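PDB 4BR6: superoxide dismutase from Chaetomium thermophilum, which catalyses the manganese-dependent dismutation of superoxide to hydrogen peroxide and molecular oxygen, and so probably protects the cell against toxic radicals. Local coordinates for residues Ser19-Ile22 against Met23-His27; Asn73-Leu76 against Phe77-Leu81; Gly105-Glu108 against Thr109-Gln113; Ile185-Lys188 against Thr189-Gln192. All coordinates share one frame; numbering follows the deposited sequence.

Contact 1 of 4, residues Ser19-Ile22 against Met23-His27; sequences SARI and MELHH. With MN3 (manganese (III) ion), chain I.
Ser-19 and Met-23 close the first turn of helix 20-50, the long first helix of the alpha-hairpin domain of this iron/manganese superoxide dismutase. Backbone bonds set the frame. Met-23 N meets Ser-19 O in a nearly straight bond of 3.1 Å, and the helical pattern goes on from Glu-24 N to Ala-20 O, from Leu-25 N to Arg-21 O and from His-26 N to Ile-22 O. Ser-19 is also the N-cap: its OG accepts from Ile-22 N at 3.3 Å and so gives an acceptor to an amide of the first turn.

The charged part is a salt bridge of 2.7 Å between Arg-21 NH1 and Glu-24 OE1. OE1 lies in the guanidinium plane, yet NH1 comes in from above the carboxylate, the two planes being 74° apart. A bend at chi2 (53°) carries the arginine chain along the helix to this partner, while its NE is salt-bridged to Glu-171 of the second subunit. Two carboxylates thus share one guanidinium, which would favour its charged form and ties the helix start to the subunit interface.

Apolar contact comes from Leu-25, whose CD2 sits over the centre of the guanidinium face, 3.9 Å from Arg-21 CZ. Leu-25 and Ile-22 both rest on Leu-168 of helix 167-170.

Metal binding falls to His-26. Its CB stays close to Ile-22 O, but the ring leads away from the helix to the manganese, where His-74, Asp-160, His-164 and a water are the other ligands; His-26 NE2 lies 2.4 Å from the metal ion.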
loop_
_atom_site.group_PDB
_atom_site.type_symbol
_atom_site.label_atom_id
_atom_site.label_comp_id
_atom_site.label_asym_id
_atom_site.label_seq_id
_atom_site.Cartn_x
_atom_site.Cartn_y
_atom_site.Cartn_z
ATOM N N SER B 19 19.531 24.705 -3.056
ATOM C CA SER B 19 20.982 24.784 -3.140
ATOM C C SER B 19 21.540 24.018 -4.348
ATOM O O SER B 19 20.921 23.083 -4.856
ATOM C CB SER B 19 21.610 24.253 -1.851
ATOM O OG SER B 19 21.462 22.854 -1.772
ATOM N N ALA B 20 22.718 24.432 -4.799
ATOM C CA ALA B 20 23.374 23.818 -5.941
ATOM C C ALA B 20 23.759 22.380 -5.637
ATOM O O ALA B 20 23.757 21.524 -6.529
ATOM C CB ALA B 20 24.607 24.612 -6.311
ATOM N N ARG B 21 24.108 22.103 -4.386
ATOM C CA ARG B 21 24.477 20.740 -4.029
ATOM C C ARG B 21 23.263 19.813 -4.148
ATOM O O ARG B 21 23.377 18.708 -4.677
ATOM C CB ARG B 21 25.106 20.659 -2.631
ATOM C CG ARG B 21 25.572 19.250 -2.244
ATOM C CD ARG B 21 26.494 18.627 -3.295
ATOM N NE ARG B 21 27.248 17.466 -2.797
ATOM C CZ ARG B 21 28.048 16.711 -3.551
ATOM N NH1 ARG B 21 28.199 16.963 -4.841
ATOM N NH2 ARG B 21 28.697 15.686 -3.018
ATOM N N ILE B 22 22.105 20.265 -3.668
ATOM C CA ILE B 22 20.889 19.476 -3.770
ATOM C C ILE B 22 20.586 19.190 -5.231
ATOM O O ILE B 22 20.431 18.036 -5.619
ATOM C CB ILE B 22 19.692 20.179 -3.108
ATOM C CG1 ILE B 22 19.852 20.150 -1.584
ATOM C CG2 ILE B 22 18.367 19.515 -3.523
ATOM C CD1 ILE B 22 18.819 20.943 -0.814
ATOM N N MET B 23 20.524 20.244 -6.039
ATOM C CA MET B 23 20.218 20.113 -7.455
ATOM C C MET B 23 21.203 19.152 -8.124
ATOM O O MET B 23 20.802 18.255 -8.860
ATOM C CB MET B 23 20.264 21.472 -8.152
ATOM C CG MET B 23 19.127 22.430 -7.793
ATOM S SD MET B 23 17.454 21.836 -8.170
ATOM C CE MET B 23 17.579 21.452 -9.916
ATOM N N GLU B 24 22.490 19.337 -7.847
ATOM C CA GLU B 24 23.536 18.490 -8.421
ATOM C C GLU B 24 23.315 17.008 -8.123
ATOM O O GLU B 24 23.309 16.171 -9.035
ATOM C CB GLU B 24 24.922 18.914 -7.913
ATOM C CG GLU B 24 26.039 17.926 -8.290
ATOM C CD GLU B 24 27.428 18.481 -8.057
ATOM O OE1 GLU B 24 27.790 18.685 -6.879
ATOM O OE2 GLU B 24 28.152 18.707 -9.051
ATOM N N LEU B 25 23.140 16.695 -6.844
ATOM C CA LEU B 25 22.889 15.326 -6.398
ATOM C C LEU B 25 21.583 14.782 -6.961
ATOM O O LEU B 25 21.523 13.678 -7.491
ATOM C CB LEU B 25 22.789 15.281 -4.872
ATOM C CG LEU B 25 24.063 15.470 -4.053
ATOM C CD1 LEU B 25 23.727 15.462 -2.568
ATOM C CD2 LEU B 25 25.065 14.389 -4.369
ATOM N N HIS B 26 20.527 15.564 -6.792
ATOM C CA HIS B 26 19.189 15.175 -7.210
ATOM C C HIS B 26 19.151 14.735 -8.678
ATOM O O HIS B 26 18.434 13.800 -9.035
ATOM C CB HIS B 26 18.261 16.364 -7.019
ATOM C CG HIS B 26 16.840 16.002 -6.759
ATOM N ND1 HIS B 26 15.897 16.947 -6.420
ATOM C CD2 HIS B 26 16.193 14.812 -6.769
ATOM C CE1 HIS B 26 14.729 16.356 -6.250
ATOM N NE2 HIS B 26 14.883 15.063 -6.453
ATOM N N HIS B 27 19.937 15.415 -9.512
ATOM C CA HIS B 27 19.976 15.180 -10.959
ATOM C C HIS B 27 21.024 14.146 -11.334
ATOM O O HIS B 27 20.698 13.102 -11.901
ATOM C CB HIS B 27 20.289 16.499 -11.675
ATOM C CG HIS B 27 20.266 16.415 -13.173
ATOM N ND1 HIS B 27 21.414 16.445 -13.937
ATOM C CD2 HIS B 27 19.237 16.348 -14.053
ATOM C CE1 HIS B 27 21.094 16.377 -15.217
ATOM N NE2 HIS B 27 19.780 16.316 -15.315
HETATM MN MN MN3 I . 13.416 13.216 -6.021
HETATM O O HOH W 1 12.444 11.005 -5.303
#

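Contact 2 of 4, residues Asn73-Leu76 against Phe77-Leu81; sequences NHTL and FWENL. With MN3 (manganese (III) ion), chain I.
His-74 O faces the indole of Trp-78 near the end of helix 61-79, one of the two long helices of the alpha-hairpin domain. This is the tight side. The oxygen accepts from Trp-78 N at 3.0 Å and also lies over one face of the same residue's indole, toward the rim, only 3.1 Å from Trp-78 CD1. With CG anti to the carbonyl carbon (chi1 -50°), the indole folds back over the preceding turn, and its CZ2 comes to the edge of the His-74 ring. Trp-78 NE1 is hydrogen-bonded to His-31 ND1 on helix 20-50. A leucine in place of Trp-78 would probably leave His-31 without this mate and open a gap beside the His-74 ring.

The other side, with Thr-75, Leu-76 and Glu-79 partly exposed, is looser. Glu-79 N reaches Thr-75 O in a weak bond of 3.4 Å, and the two side chains run alongside each other with Thr-75 CG2 3.9 Å from Glu-79 OE2. Glu-79 OE1 is held by a salt bridge to Arg-193, which also bonds to Leu-76 O and Asn-80 OD1 where the helix ends.

The imidazole of His-74 is gripped at both nitrogens: NE2 binds manganese at 2.4 Å and ND1 bonds to Gly-70 O. Its rotation is therefore fixed, with Trp-78 as a second-shell neighbour at its edge.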
loop_
_atom_site.group_PDB
_atom_site.type_symbol
_atom_site.label_atom_id
_atom_site.label_comp_id
_atom_site.label_asym_id
_atom_site.label_seq_id
_atom_site.Cartn_x
_atom_site.Cartn_y
_atom_site.Cartn_z
ATOM N N ASN B 73 8.830 11.417 -13.265
ATOM C CA ASN B 73 8.515 12.427 -12.273
ATOM C C ASN B 73 9.580 13.469 -12.195
ATOM O O ASN B 73 9.282 14.656 -12.144
ATOM C CB ASN B 73 8.347 11.809 -10.891
ATOM C CG ASN B 73 7.122 10.955 -10.785
ATOM O OD1 ASN B 73 6.183 11.079 -11.569
ATOM N ND2 ASN B 73 7.111 10.092 -9.794
ATOM N N HIS B 74 10.828 13.033 -12.170
ATOM C CA HIS B 74 11.929 13.983 -12.140
ATOM C C HIS B 74 12.063 14.726 -13.456
ATOM O O HIS B 74 12.407 15.909 -13.458
ATOM C CB HIS B 74 13.226 13.288 -11.787
ATOM C CG HIS B 74 13.235 12.745 -10.398
ATOM N ND1 HIS B 74 12.652 11.543 -10.076
ATOM C CD2 HIS B 74 13.704 13.263 -9.245
ATOM C CE1 HIS B 74 12.796 11.324 -8.781
ATOM N NE2 HIS B 74 13.436 12.349 -8.255
ATOM N N THR B 75 11.804 14.042 -14.564
ATOM C CA THR B 75 11.836 14.705 -15.862
ATOM C C THR B 75 10.906 15.900 -15.863
ATOM O O THR B 75 11.319 17.010 -16.200
ATOM C CB THR B 75 11.458 13.767 -17.009
ATOM O OG1 THR B 75 12.532 12.841 -17.210
ATOM C CG2 THR B 75 11.234 14.559 -18.299
ATOM N N LEU B 76 9.649 15.676 -15.499
ATOM C CA LEU B 76 8.690 16.772 -15.409
ATOM C C LEU B 76 9.081 17.815 -14.358
ATOM O O LEU B 76 8.878 19.001 -14.570
ATOM C CB LEU B 76 7.297 16.247 -15.084
ATOM C CG LEU B 76 6.641 15.350 -16.126
ATOM C CD1 LEU B 76 5.291 14.903 -15.588
ATOM C CD2 LEU B 76 6.477 16.044 -17.450
ATOM N N PHE B 77 9.619 17.367 -13.225
ATOM C CA PHE B 77 10.043 18.270 -12.152
ATOM C C PHE B 77 11.028 19.333 -12.671
ATOM O O PHE B 77 10.805 20.524 -12.498
ATOM C CB PHE B 77 10.682 17.479 -11.001
ATOM C CG PHE B 77 10.900 18.279 -9.737
ATOM C CD1 PHE B 77 9.937 19.158 -9.257
ATOM C CD2 PHE B 77 12.066 18.121 -8.999
ATOM C CE1 PHE B 77 10.150 19.870 -8.096
ATOM C CE2 PHE B 77 12.270 18.840 -7.830
ATOM C CZ PHE B 77 11.317 19.703 -7.383
ATOM N N TRP B 78 12.108 18.903 -13.319
ATOM C CA TRP B 78 13.098 19.843 -13.818
ATOM C C TRP B 78 12.474 20.842 -14.778
ATOM O O TRP B 78 12.823 22.027 -14.771
ATOM C CB TRP B 78 14.228 19.127 -14.552
ATOM C CG TRP B 78 14.857 17.991 -13.837
ATOM C CD1 TRP B 78 15.222 16.819 -14.389
ATOM C CD2 TRP B 78 15.213 17.912 -12.448
ATOM N NE1 TRP B 78 15.768 16.007 -13.446
ATOM C CE2 TRP B 78 15.772 16.647 -12.242
ATOM C CE3 TRP B 78 15.098 18.775 -11.363
ATOM C CZ2 TRP B 78 16.227 16.222 -11.000
ATOM C CZ3 TRP B 78 15.554 18.355 -10.131
ATOM C CH2 TRP B 78 16.110 17.093 -9.960
ATOM N N GLU B 79 11.562 20.346 -15.608
ATOM C CA GLU B 79 10.893 21.169 -16.601
ATOM C C GLU B 79 10.034 22.257 -15.984
ATOM O O GLU B 79 9.887 23.322 -16.589
ATOM C CB GLU B 79 10.003 20.310 -17.487
ATOM C CG GLU B 79 10.731 19.372 -18.398
ATOM C CD GLU B 79 9.758 18.604 -19.272
ATOM O OE1 GLU B 79 8.532 18.758 -19.059
ATOM O OE2 GLU B 79 10.201 17.853 -20.162
ATOM N N ASN B 80 9.447 22.001 -14.808
ATOM C CA ASN B 80 8.634 23.044 -14.153
ATOM C C ASN B 80 9.391 23.799 -13.060
ATOM O O ASN B 80 8.805 24.332 -12.129
ATOM C CB ASN B 80 7.202 22.583 -13.729
ATOM C CG ASN B 80 7.164 21.607 -12.537
ATOM O OD1 ASN B 80 6.602 20.514 -12.646
ATOM N ND2 ASN B 80 7.692 22.026 -11.387
ATOM N N LEU B 81 10.710 23.848 -13.221
ATOM C CA LEU B 81 11.581 24.654 -12.378
ATOM C C LEU B 81 12.380 25.592 -13.289
ATOM O O LEU B 81 12.808 25.198 -14.375
ATOM C CB LEU B 81 12.557 23.792 -11.565
ATOM C CG LEU B 81 12.026 22.955 -10.395
ATOM C CD1 LEU B 81 13.139 22.136 -9.802
ATOM C CD2 LEU B 81 11.382 23.816 -9.311
HETATM MN MN MN3 I . 13.416 13.216 -6.021
HETATM O O HOH W 1 12.444 11.005 -5.303
#

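Contact 3 of 4, residues Gly105-Glu108 against Thr109-Gln113; sequences GSFE and TFRKQ
Ser-106 OG accepts from Thr-109 N at 3.1 Å, the N-cap bond that starts helix 107-119 in the C-terminal domain. The serine hydroxyl stands between its own backbone N and carbonyl carbon (chi1 62°), which brings it across to the first turn. Backbone bonds follow at once: Phe-110 N reaches Ser-106 O from above the carbonyl plane, a longish 3.3 Å, whereas Arg-111 N to Phe-107 O is shorter at 2.8 Å.

On the buried side of the turn the rings of Phe-107 and Phe-110 come together, CD1 of the former 4.2 Å from CD2 of the latter. The aliphatic part of Arg-111 lies against the Phe-107 ring, and its guanidinium plane stands 85° from that ring, so the two do not stack.

Farther out, Phe-107 packs on Pro-92 and Trp-182, and Phe-110 on Phe-104 and on Ile-140 of strand 138-144, which seats the helix start against the sheet. Glu-179 makes a salt bridge with Arg-111 NH2 and holds the far end of that extended chain. Behind the cap, Gly-105 turns the chain out of helix 94-104 with a positive phi of 92°. Arg-111 CD remains beside the phenyl ring, 3.9 Å from Phe-107 CE2.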
loop_
_atom_site.group_PDB
_atom_site.type_symbol
_atom_site.label_atom_id
_atom_site.label_comp_id
_atom_site.label_asym_id
_atom_site.label_seq_id
_atom_site.Cartn_x
_atom_site.Cartn_y
_atom_site.Cartn_z
ATOM N N GLY B 105 -10.488 28.831 -6.185
ATOM C CA GLY B 105 -10.888 30.132 -5.677
ATOM C C GLY B 105 -9.894 31.199 -6.074
ATOM O O GLY B 105 -10.261 32.216 -6.669
ATOM N N SER B 106 -8.625 30.952 -5.762
ATOM C CA SER B 106 -7.557 31.860 -6.127
ATOM C C SER B 106 -6.278 31.048 -6.311
ATOM O O SER B 106 -6.257 29.844 -6.034
ATOM C CB SER B 106 -7.384 32.930 -5.048
ATOM O OG SER B 106 -7.014 32.356 -3.815
ATOM N N PHE B 107 -5.225 31.696 -6.798
ATOM C CA PHE B 107 -3.905 31.075 -6.855
ATOM C C PHE B 107 -3.379 30.849 -5.445
ATOM O O PHE B 107 -2.833 29.790 -5.119
ATOM C CB PHE B 107 -2.911 31.952 -7.618
ATOM C CG PHE B 107 -1.495 31.441 -7.560
ATOM C CD1 PHE B 107 -1.086 30.418 -8.386
ATOM C CD2 PHE B 107 -0.587 31.962 -6.658
ATOM C CE1 PHE B 107 0.207 29.938 -8.325
ATOM C CE2 PHE B 107 0.707 31.479 -6.596
ATOM C CZ PHE B 107 1.099 30.470 -7.435
ATOM N N GLU B 108 -3.553 31.859 -4.605
ATOM C CA GLU B 108 -3.088 31.783 -3.228
ATOM C C GLU B 108 -3.693 30.600 -2.469
ATOM O O GLU B 108 -2.988 29.922 -1.737
ATOM C CB GLU B 108 -3.396 33.084 -2.496
ATOM C CG GLU B 108 -2.782 33.164 -1.110
ATOM C CD GLU B 108 -2.072 34.484 -0.857
ATOM O OE1 GLU B 108 -1.308 34.931 -1.739
ATOM O OE2 GLU B 108 -2.275 35.070 0.230
ATOM N N THR B 109 -4.993 30.373 -2.631
ATOM C CA THR B 109 -5.670 29.266 -1.956
ATOM C C THR B 109 -5.165 27.911 -2.474
ATOM O O THR B 109 -4.977 26.965 -1.702
ATOM C CB THR B 109 -7.200 29.356 -2.130
ATOM O OG1 THR B 109 -7.700 30.450 -1.358
ATOM C CG2 THR B 109 -7.891 28.089 -1.660
ATOM N N PHE B 110 -4.967 27.819 -3.783
ATOM C CA PHE B 110 -4.374 26.630 -4.386
ATOM C C PHE B 110 -2.995 26.367 -3.789
ATOM O O PHE B 110 -2.637 25.226 -3.490
ATOM C CB PHE B 110 -4.251 26.799 -5.904
ATOM C CG PHE B 110 -3.150 25.972 -6.523
ATOM C CD1 PHE B 110 -3.297 24.615 -6.708
ATOM C CD2 PHE B 110 -1.954 26.553 -6.899
ATOM C CE1 PHE B 110 -2.277 23.862 -7.261
ATOM C CE2 PHE B 110 -0.937 25.788 -7.456
ATOM C CZ PHE B 110 -1.105 24.457 -7.638
ATOM N N ARG B 111 -2.224 27.444 -3.641
ATOM C CA ARG B 111 -0.871 27.407 -3.091
ATOM C C ARG B 111 -0.868 26.958 -1.632
ATOM O O ARG B 111 0.032 26.245 -1.184
ATOM C CB ARG B 111 -0.256 28.803 -3.196
ATOM C CG ARG B 111 1.173 28.909 -2.717
ATOM C CD ARG B 111 1.748 30.304 -2.972
ATOM N NE ARG B 111 2.986 30.500 -2.220
ATOM C CZ ARG B 111 4.004 31.267 -2.607
ATOM N NH1 ARG B 111 3.954 31.931 -3.761
ATOM N NH2 ARG B 111 5.087 31.360 -1.836
ATOM N N LYS B 112 -1.874 27.414 -0.894
ATOM C CA LYS B 112 -2.098 26.999 0.490
ATOM C C LYS B 112 -2.432 25.519 0.586
ATOM O O LYS B 112 -1.842 24.784 1.375
ATOM C CB LYS B 112 -3.248 27.822 1.077
ATOM C CG LYS B 112 -3.488 27.647 2.567
ATOM C CD LYS B 112 -4.547 28.630 3.046
ATOM C CE LYS B 112 -5.812 27.938 3.499
ATOM N NZ LYS B 112 -6.370 27.023 2.463
ATOM N N GLN B 113 -3.383 25.077 -0.222
ATOM C CA GLN B 113 -3.821 23.699 -0.156
ATOM C C GLN B 113 -2.727 22.749 -0.612
ATOM O O GLN B 113 -2.592 21.650 -0.073
ATOM C CB GLN B 113 -5.077 23.512 -0.996
ATOM C CG GLN B 113 -6.294 24.074 -0.307
ATOM C CD GLN B 113 -7.492 24.131 -1.205
ATOM O OE1 GLN B 113 -7.380 23.967 -2.416
ATOM N NE2 GLN B 113 -8.657 24.370 -0.618
#

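Contact 4 of 4, residues Ile185-Lys188 against Thr189-Gln192; sequences INWK and TVAQ
Helix 187-195, the last of the chain, starts at an Asx turn in which Asn-186 is the N-cap for Lys-188 and Thr-189. Asn-186 OD1 takes two amides: Lys-188 N at 2.9 Å, slightly tilted from the carbonyl plane, and Thr-189 N at 3.2 Å, from well above it. CG anti to the backbone N (chi1 -167°) brings the carboxamide to the helix start, where it crosses the Thr-189 side chain at about a right angle. Thr-189 OG1 itself is hydrogen-bonded to Glu-79 O.

On the buried side Trp-187 and Val-190 lie alongside one another, with Trp-187 CE3 3.6 Å from Val-190 CG2. Ile-185 CG2 sits over one face of the indole, and Met-157 of strand 153-160 packs against all three residues.

The outer side is polar. Lys-188 O accepts from Gln-192 N at 3.2 Å and from a water, which in turn takes a weak bond from Gln-192 NE2.

Replacing Asn-186 with a leucine is likely to leave the amides of Lys-188 and Thr-189 without their side-chain acceptor, setting the first turn free to fray. The geometry implies that one carboxamide oxygen does the work of the missing preceding turn, pinning two amides at once.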
loop_
_atom_site.group_PDB
_atom_site.type_symbol
_atom_site.label_atom_id
_atom_site.label_comp_id
_atom_site.label_asym_id
_atom_site.label_seq_id
_atom_site.Cartn_x
_atom_site.Cartn_y
_atom_site.Cartn_z
ATOM N N ILE B 185 9.141 27.992 -9.604
ATOM C CA ILE B 185 8.233 27.186 -10.438
ATOM C C ILE B 185 8.029 27.807 -11.816
ATOM O O ILE B 185 7.618 28.950 -11.914
ATOM C CB ILE B 185 6.826 27.032 -9.792
ATOM C CG1 ILE B 185 6.934 26.320 -8.445
ATOM C CG2 ILE B 185 5.871 26.269 -10.721
ATOM C CD1 ILE B 185 7.545 24.938 -8.523
ATOM N N ASN B 186 8.285 27.044 -12.880
ATOM C CA ASN B 186 8.110 27.555 -14.239
ATOM C C ASN B 186 6.650 27.481 -14.707
ATOM O O ASN B 186 6.213 26.465 -15.236
ATOM C CB ASN B 186 9.008 26.816 -15.234
ATOM C CG ASN B 186 9.076 27.513 -16.574
ATOM O OD1 ASN B 186 8.165 28.250 -16.934
ATOM N ND2 ASN B 186 10.170 27.314 -17.307
ATOM N N TRP B 187 5.906 28.574 -14.545
ATOM C CA TRP B 187 4.480 28.567 -14.870
ATOM C C TRP B 187 4.234 28.654 -16.358
ATOM O O TRP B 187 3.112 28.502 -16.811
ATOM C CB TRP B 187 3.726 29.679 -14.145
ATOM C CG TRP B 187 3.625 29.394 -12.694
ATOM C CD1 TRP B 187 4.285 30.018 -11.693
ATOM C CD2 TRP B 187 2.843 28.366 -12.082
ATOM N NE1 TRP B 187 3.959 29.457 -10.486
ATOM C CE2 TRP B 187 3.077 28.438 -10.700
ATOM C CE3 TRP B 187 1.972 27.390 -12.570
ATOM C CZ2 TRP B 187 2.463 27.584 -9.803
ATOM C CZ3 TRP B 187 1.368 26.550 -11.677
ATOM C CH2 TRP B 187 1.614 26.650 -10.310
ATOM N N LYS B 188 5.291 28.883 -17.124
ATOM C CA LYS B 188 5.179 28.829 -18.574
ATOM C C LYS B 188 5.136 27.367 -19.023
ATOM O O LYS B 188 4.369 26.999 -19.905
ATOM C CB LYS B 188 6.329 29.598 -19.226
ATOM C CG LYS B 188 6.462 29.411 -20.724
ATOM C CD LYS B 188 7.111 30.620 -21.403
ATOM C CE LYS B 188 8.334 31.131 -20.665
ATOM N NZ LYS B 188 9.374 30.089 -20.465
ATOM N N THR B 189 5.935 26.519 -18.394
ATOM C CA THR B 189 5.878 25.086 -18.698
ATOM C C THR B 189 4.501 24.532 -18.342
ATOM O O THR B 189 3.918 23.775 -19.100
ATOM C CB THR B 189 6.939 24.289 -17.919
ATOM O OG1 THR B 189 8.239 24.741 -18.290
ATOM C CG2 THR B 189 6.832 22.808 -18.206
ATOM N N VAL B 190 3.999 24.902 -17.169
ATOM C CA VAL B 190 2.709 24.400 -16.693
ATOM C C VAL B 190 1.588 24.752 -17.658
ATOM O O VAL B 190 0.727 23.935 -17.933
ATOM C CB VAL B 190 2.362 24.982 -15.306
ATOM C CG1 VAL B 190 1.003 24.465 -14.814
ATOM C CG2 VAL B 190 3.473 24.668 -14.321
ATOM N N ALA B 191 1.606 25.976 -18.171
ATOM C CA ALA B 191 0.557 26.439 -19.068
ATOM C C ALA B 191 0.633 25.745 -20.419
ATOM O O ALA B 191 -0.384 25.581 -21.098
ATOM C CB ALA B 191 0.655 27.945 -19.241
ATOM N N GLN B 192 1.837 25.353 -20.822
ATOM C CA GLN B 192 2.010 24.550 -22.026
ATOM C C GLN B 192 1.339 23.204 -21.842
ATOM O O GLN B 192 0.562 22.775 -22.685
ATOM C CB GLN B 192 3.494 24.364 -22.347
ATOM C CG GLN B 192 4.080 25.459 -23.224
ATOM C CD GLN B 192 5.509 25.807 -22.878
ATOM O OE1 GLN B 192 6.332 24.936 -22.584
ATOM N NE2 GLN B 192 5.815 27.101 -22.905
HETATM O O HOH W 2 3.303 28.853 -21.919
#

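Contacts 1 and 2 meet at the metal; from contact 2 the chain of touching contacts runs on to 4 and then 3. Contacts 1 and 2, their centres 13 Å apart, each give a histidine to the same manganese and share its bound water; they also touch where His-26 CG lies 3.5 Å from Trp-78 CH2. Contact 4 follows, its centre 11 Å from that of contact 2, and Asn-186 N meets Asn-80 O at 2.9 Å, joining the end of a hairpin helix to the start of the final one. Contact 3 lies farthest out, meeting contact 4 through Phe-107 CE1 and Trp-187 CZ2 at 3.6 Å, while its centre is about 28 Å from that of contact 1.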